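Local structure of ribosomal-protein-alanine acetyltransferase (Escherichia coli O157:H7, 5ISV) at residues 99-104 / 141-146. The protein probably acetylates the N-terminal alanine of ribosomal protein bS18, using acetyl-CoA as the acetyl donor. Numbering follows the deposited sequence. Where two conformers were deposited one is given.
Sequences TLWLEV and IMALPI
Residues 99-104 and 141-145, parts of strands 99-105 and 136-145, run antiparallel; Leu100 with Leu144 and Leu102 with Met142 satisfy each other's backbone N-H and C=O completely. Leu144 N reaches Leu100 O at 2.8 Å, Leu102 N reaches Met142 O at 3.0 Å, and all four donors lie in the carbonyl planes. CA-H groups of the neighbouring non-hydrogen-bonded pairs approach the same oxygens, as in Trp101 CA to Met142 O at 3.3 Å. The Trp101 backbone instead bonds Ala64 and Leu66 of strand 63-71, and the Ile141 backbone hydrogen-bonds that of Ala123 in strand 121-129; Pro145, lacking an N-H, suits its non-hydrogen-bonded pairing with Thr99. In this GNAT fold the pair joins the 63-71 side of the central sheet to its C-terminal strands. Buried on one face, Leu100 and Leu144 offer Ile89 of helix 80-94 and Phe120 apolar side chains with no polar group to satisfy. There Leu102 CG takes the crowded position between backbone N and carbonyl carbon (chi1 61°), with CD1 3.9 Å from Met142 CB. On the other face, small Ala143 lets the Trp101 indole lie across it, CB 3.8 Å from the six-membered ring centroid (CH-pi). Trp101 NE1 gives Thr99 OG1 a weak, bent bond (3.0 Å, 127°). Glu103, the predicted proton acceptor, runs alongside Ile141, CG 3.5 Å from Ile141 CD1; Arg126 salt-bridges its OE2, which would be expected to favour its ionised form.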
ATOM      1  N   THR A  99     -10.318  -7.165   5.404  0.50 19.83           N
ATOM      2  CA  THR A  99      -8.905  -7.074   5.767  0.50 20.47           C
ATOM      3  C   THR A  99      -8.130  -6.387   4.677  0.50 18.36           C
ATOM      4  O   THR A  99      -8.581  -6.355   3.516  0.50 19.53           O
ATOM      5  CB  THR A  99      -8.275  -8.471   5.982  0.50 22.23           C
ATOM      6  OG1 THR A  99      -8.475  -9.245   4.792  0.50 23.98           O
ATOM      7  CG2 THR A  99      -8.887  -9.188   7.176  0.50 23.94           C
ATOM      8  N   LEU A 100      -7.008  -5.786   5.096  1.00 18.03           N
ATOM      9  CA  LEU A 100      -5.969  -5.288   4.198  1.00 17.87           C
ATOM     10  C   LEU A 100      -4.652  -6.005   4.566  1.00 18.41           C
ATOM     11  O   LEU A 100      -4.227  -5.982   5.710  1.00 19.23           O
ATOM     12  CB  LEU A 100      -5.828  -3.765   4.329  1.00 17.73           C
ATOM     13  CG  LEU A 100      -4.644  -3.116   3.629  1.00 17.32           C
ATOM     14  CD1 LEU A 100      -4.728  -3.291   2.105  1.00 18.32           C
ATOM     15  CD2 LEU A 100      -4.635  -1.612   3.932  1.00 17.92           C
ATOM     16  N   TRP A 101      -3.985  -6.534   3.561  1.00 17.39           N
ATOM     17  CA  TRP A 101      -2.717  -7.266   3.693  1.00 18.76           C
ATOM     18  C   TRP A 101      -1.593  -6.516   2.988  1.00 18.05           C
ATOM     19  O   TRP A 101      -1.814  -5.867   1.972  1.00 18.72           O
ATOM     20  CB  TRP A 101      -2.844  -8.640   2.970  1.00 20.80           C
ATOM     21  CG  TRP A 101      -3.866  -9.502   3.528  1.00 26.23           C
ATOM     22  CD1 TRP A 101      -5.214  -9.472   3.277  1.00 27.41           C
ATOM     23  CD2 TRP A 101      -3.654 -10.535   4.488  1.00 26.46           C
ATOM     24  NE1 TRP A 101      -5.849 -10.412   4.039  1.00 32.03           N
ATOM     25  CE2 TRP A 101      -4.913 -11.069   4.803  1.00 29.70           C
ATOM     26  CE3 TRP A 101      -2.522 -11.044   5.138  1.00 29.48           C
ATOM     27  CZ2 TRP A 101      -5.069 -12.143   5.692  1.00 31.80           C
ATOM     28  CZ3 TRP A 101      -2.687 -12.117   6.049  1.00 31.71           C
ATOM     29  CH2 TRP A 101      -3.939 -12.634   6.320  1.00 31.35           C
ATOM     30  N   LEU A 102      -0.396  -6.651   3.502  1.00 18.13           N
ATOM     31  CA  LEU A 102       0.808  -6.131   2.821  1.00 18.54           C
ATOM     32  C   LEU A 102       2.004  -6.973   3.166  1.00 18.09           C
ATOM     33  O   LEU A 102       1.948  -7.807   4.083  1.00 19.61           O
ATOM     34  CB  LEU A 102       1.098  -4.642   3.181  1.00 19.12           C
ATOM     35  CG  LEU A 102       1.369  -4.318   4.647  1.00 19.28           C
ATOM     36  CD1 LEU A 102       2.800  -4.607   5.106  1.00 21.38           C
ATOM     37  CD2 LEU A 102       1.077  -2.831   4.907  1.00 19.44           C
ATOM     38  N   GLU A 103       3.086  -6.765   2.431  1.00 18.15           N
ATOM     39  CA  GLU A 103       4.336  -7.461   2.645  1.00 19.69           C
ATOM     40  C   GLU A 103       5.439  -6.403   2.767  1.00 19.66           C
ATOM     41  O   GLU A 103       5.426  -5.413   2.004  1.00 21.38           O
ATOM     42  CB  GLU A 103       4.609  -8.327   1.419  1.00 23.48           C
ATOM     43  CG  GLU A 103       5.037  -9.708   1.702  1.00 28.85           C
ATOM     44  CD  GLU A 103       4.939 -10.627   0.496  1.00 29.66           C
ATOM     45  OE1 GLU A 103       5.064 -10.158  -0.645  1.00 26.96           O
ATOM     46  OE2 GLU A 103       4.738 -11.831   0.700  1.00 37.92           O
ATOM     47  N   VAL A 104       6.344  -6.571   3.714  1.00 18.22           N
ATOM     48  CA  VAL A 104       7.399  -5.596   3.941  1.00 19.34           C
ATOM     49  C   VAL A 104       8.712  -6.303   4.222  1.00 18.33           C
ATOM     50  O   VAL A 104       8.760  -7.300   4.939  1.00 19.46           O
ATOM     51  CB  VAL A 104       6.990  -4.598   5.080  1.00 19.60           C
ATOM     52  CG1 VAL A 104       6.621  -5.304   6.356  1.00 20.42           C
ATOM     53  CG2 VAL A 104       8.073  -3.564   5.368  1.00 20.24           C
ATOM     54  N   ILE A 141       4.652 -10.527   6.425  1.00 23.35           N
ATOM     55  CA  ILE A 141       3.296 -10.365   5.934  1.00 23.22           C
ATOM     56  C   ILE A 141       2.519  -9.792   7.103  1.00 21.99           C
ATOM     57  O   ILE A 141       2.516 -10.344   8.199  1.00 24.87           O
ATOM     58  CB  ILE A 141       2.666 -11.701   5.473  1.00 25.57           C
ATOM     59  CG1 ILE A 141       3.372 -12.196   4.222  1.00 30.01           C
ATOM     60  CG2 ILE A 141       1.210 -11.501   5.092  1.00 25.71           C
ATOM     61  CD1 ILE A 141       4.868 -12.120   4.200  1.00 34.10           C
ATOM     62  N   MET A 142       1.886  -8.648   6.870  1.00 19.31           N
ATOM     63  CA  MET A 142       1.054  -8.004   7.881  1.00 20.94           C
ATOM     64  C   MET A 142      -0.401  -7.910   7.438  1.00 19.15           C
ATOM     65  O   MET A 142      -0.696  -7.733   6.235  1.00 21.53           O
ATOM     66  CB  MET A 142       1.629  -6.619   8.237  1.00 21.55           C
ATOM     67  CG  MET A 142       3.128  -6.622   8.503  1.00 23.19           C
ATOM     68  SD  MET A 142       3.746  -5.056   9.137  1.00 24.49           S
ATOM     69  CE  MET A 142       3.191  -5.168  10.817  1.00 25.34           C
ATOM     70  N   ALA A 143      -1.295  -7.970   8.422  1.00 19.91           N
ATOM     71  CA  ALA A 143      -2.746  -7.889   8.182  1.00 20.96           C
ATOM     72  C   ALA A 143      -3.415  -6.850   9.101  1.00 20.54           C
ATOM     73  O   ALA A 143      -3.117  -6.769  10.280  1.00 22.51           O
ATOM     74  CB  ALA A 143      -3.387  -9.274   8.396  1.00 24.17           C
ATOM     75  N   LEU A 144      -4.332  -6.090   8.526  1.00 20.02           N
ATOM     76  CA  LEU A 144      -5.145  -5.144   9.242  1.00 19.22           C
ATOM     77  C   LEU A 144      -6.625  -5.516   9.092  1.00 18.55           C
ATOM     78  O   LEU A 144      -7.173  -5.459   8.010  1.00 19.43           O
ATOM     79  CB  LEU A 144      -4.901  -3.760   8.694  1.00 19.59           C
ATOM     80  CG  LEU A 144      -5.839  -2.698   9.293  1.00 20.08           C
ATOM     81  CD1 LEU A 144      -5.574  -2.456  10.765  1.00 21.83           C
ATOM     82  CD2 LEU A 144      -5.695  -1.377   8.545  1.00 21.38           C
ATOM     83  N   PRO A 145      -7.266  -5.900  10.197  1.00 21.82           N
ATOM     84  CA  PRO A 145      -8.734  -6.035  10.169  1.00 20.90           C
ATOM     85  C   PRO A 145      -9.366  -4.645   9.987  1.00 21.35           C
ATOM     86  O   PRO A 145      -8.928  -3.718  10.642  1.00 23.37           O
ATOM     87  CB  PRO A 145      -9.064  -6.666  11.528  1.00 24.45           C
ATOM     88  CG  PRO A 145      -7.783  -7.281  11.951  1.00 25.62           C
ATOM     89  CD  PRO A 145      -6.696  -6.370  11.458  1.00 23.50           C
ATOM     90  N   ILE A 146     -10.359  -4.554   9.121  1.00 20.47           N
ATOM     91  CA  ILE A 146     -11.044  -3.316   8.851  1.00 21.86           C
ATOM     92  C   ILE A 146     -12.511  -3.427   9.266  1.00 22.57           C
ATOM     93  O   ILE A 146     -12.892  -2.940  10.317  1.00 30.08           O
ATOM     94  CB  ILE A 146     -10.827  -2.888   7.374  1.00 23.59           C
ATOM     95  CG1 ILE A 146      -9.321  -2.604   7.194  1.00 23.43           C
ATOM     96  CG2 ILE A 146     -11.633  -1.625   7.025  1.00 24.57           C
ATOM     97  CD1 ILE A 146      -8.914  -2.162   5.816  1.00 24.83           C
TER